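Local coordinates for zinc finger (CCCH type) motif-containing protein (PDB 7NG2) that probably reads N6-methyladenosine marks in mRNA through the YTH domain captured here, one part of a longer zinc-finger protein linked to polyadenylation, at residues A[40-43]-A[44-47]. Numbering follows the deposited sequence.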
ATOM      1  N   LYS A  40     -12.886   7.994   0.570  1.00 18.85           N
ATOM      2  CA  LYS A  40     -12.836   9.054   1.572  1.00 20.79           C
ATOM      3  C   LYS A  40     -12.624   8.485   2.974  1.00 19.65           C
ATOM      4  O   LYS A  40     -11.848   9.038   3.764  1.00 19.39           O
ATOM      5  CB  LYS A  40     -14.079   9.937   1.475  1.00 24.78           C
ATOM      6  CG  LYS A  40     -14.140  10.693   0.149  1.00 28.86           C
ATOM      7  CD  LYS A  40     -15.190  11.793   0.138  1.00 33.93           C
ATOM      8  CE  LYS A  40     -14.780  12.920  -0.802  1.00 41.41           C
ATOM      9  NZ  LYS A  40     -13.730  13.796  -0.199  1.00 48.08           N
ATOM     10  N   GLY A  41     -13.274   7.359   3.288  1.00 20.36           N
ATOM     11  CA  GLY A  41     -13.057   6.722   4.580  1.00 20.57           C
ATOM     12  C   GLY A  41     -11.624   6.261   4.778  1.00 19.35           C
ATOM     13  O   GLY A  41     -11.017   6.505   5.827  1.00 19.99           O
ATOM     14  N   ASN A  42     -11.060   5.587   3.770  1.00 17.53           N
ATOM     15  CA  ASN A  42      -9.675   5.139   3.882  1.00 16.48           C
ATOM     16  C   ASN A  42      -8.721   6.320   3.894  1.00 15.01           C
ATOM     17  O   ASN A  42      -7.656   6.247   4.517  1.00 15.88           O
ATOM     18  CB  ASN A  42      -9.313   4.197   2.730  1.00 16.45           C
ATOM     19  CG  ASN A  42      -9.846   2.796   2.920  1.00 18.08           C
ATOM     20  OD1 ASN A  42     -10.170   2.386   4.032  1.00 20.52           O
ATOM     21  ND2 ASN A  42      -9.926   2.042   1.828  1.00 18.33           N
ATOM     22  N   SER A  43      -9.090   7.409   3.213  1.00 15.56           N
ATOM     23  CA  SER A  43      -8.240   8.592   3.186  1.00 15.70           C
ATOM     24  C   SER A  43      -8.087   9.179   4.579  1.00 16.12           C
ATOM     25  O   SER A  43      -6.989   9.583   4.977  1.00 16.38           O
ATOM     26  CB  SER A  43      -8.843   9.639   2.251  1.00 17.63           C
ATOM     27  OG  SER A  43      -8.775   9.242   0.892  1.00 20.04           O
ATOM     28  N   ARG A  44      -9.181   9.235   5.337  1.00 16.47           N
ATOM     29  CA  ARG A  44      -9.098   9.748   6.698  1.00 17.44           C
ATOM     30  C   ARG A  44      -8.267   8.818   7.570  1.00 17.97           C
ATOM     31  O   ARG A  44      -7.414   9.274   8.341  1.00 18.10           O
ATOM     32  CB  ARG A  44     -10.500   9.919   7.277  1.00 21.64           C
ATOM     33  CG  ARG A  44     -10.507  10.644   8.608  1.00 25.54           C
ATOM     34  CD  ARG A  44     -10.895  12.113   8.420  1.00 33.88           C
ATOM     35  NE  ARG A  44      -9.974  12.829   7.543  1.00 42.18           N
ATOM     36  CZ  ARG A  44      -8.818  13.342   7.943  1.00 48.80           C
ATOM     37  NH1 ARG A  44      -8.445  13.202   9.204  1.00 53.37           N
ATOM     38  NH2 ARG A  44      -8.033  13.980   7.088  1.00 54.26           N
ATOM     39  N   LYS A  45      -8.486   7.509   7.434  1.00 17.87           N
ATOM     40  CA  LYS A  45      -7.739   6.522   8.206  1.00 19.30           C
ATOM     41  C   LYS A  45      -6.244   6.608   7.921  1.00 16.88           C
ATOM     42  O   LYS A  45      -5.419   6.588   8.844  1.00 17.68           O
ATOM     43  CB  LYS A  45      -8.276   5.132   7.861  1.00 23.16           C
ATOM     44  CG  LYS A  45      -7.576   3.995   8.555  1.00 27.65           C
ATOM     45  CD  LYS A  45      -8.429   2.744   8.486  1.00 30.95           C
ATOM     46  CE  LYS A  45      -8.480   2.198   7.072  1.00 31.12           C
ATOM     47  NZ  LYS A  45      -9.426   1.050   6.956  1.00 35.13           N
ATOM     48  N   LEU A  46      -5.872   6.692   6.640  1.00 15.75           N
ATOM     49  CA  LEU A  46      -4.459   6.796   6.285  1.00 14.95           C
ATOM     50  C   LEU A  46      -3.877   8.129   6.731  1.00 14.60           C
ATOM     51  O   LEU A  46      -2.715   8.191   7.147  1.00 15.63           O
ATOM     52  CB  LEU A  46      -4.247   6.585   4.782  1.00 14.24           C
ATOM     53  CG  LEU A  46      -4.535   5.181   4.236  1.00 15.66           C
ATOM     54  CD1 LEU A  46      -4.307   5.143   2.739  1.00 17.14           C
ATOM     55  CD2 LEU A  46      -3.672   4.131   4.918  1.00 16.84           C
ATOM     56  N   SER A  47      -4.659   9.204   6.645  1.00 14.60           N
ATOM     57  CA  SER A  47      -4.177  10.503   7.097  1.00 15.34           C
ATOM     58  C   SER A  47      -3.828  10.474   8.573  1.00 15.22           C
ATOM     59  O   SER A  47      -2.791  11.006   8.985  1.00 15.63           O
ATOM     60  CB  SER A  47      -5.232  11.575   6.840  1.00 16.04           C
ATOM     61  OG  SER A  47      -5.458  11.751   5.460  1.00 18.59           O
TER
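Residues 40-43 and 44-47 meet as consecutive turns at the N-terminal end of helix 40-52 in the YTH domain, a local contact made of i to i+4 backbone bonds and two side-chain links. The alpha-helical hydrogen bonding is evident from Arg44 N to Lys40 O (3.1 Å), Lys45 N to Gly41 O (3.2 Å) and Leu46 N to Asn42 O (2.8 Å), with N-H...O angles of 156° to 165°. Ser43 O is gripped twice: Ser47 N lies 2.9 Å away, and Ser47 OG donates to the same Ser43 O at 2.7 Å from the opposite face of the carbonyl plane. Ser47 OG is directed back along the helix by a chi1 of -65°, which sets it anti to its own carbonyl carbon and gives the hydroxyl of this buried serine an acceptor within the helix. On another side, Asn42 and Lys45 run alongside each other, and Lys45 NZ makes a weak bond of 3.3 Å to Asn42 OD1. Their stronger partners are Gly132 O for Lys45 NZ and Asp131 O for Asn42 ND2, so the pair ties the helix to the segment just before strand 134-135. Lys45 and Leu46 also pack on Phe17 of strand 14-21, while Ser47 touches the loop residues Leu77 and Pro78.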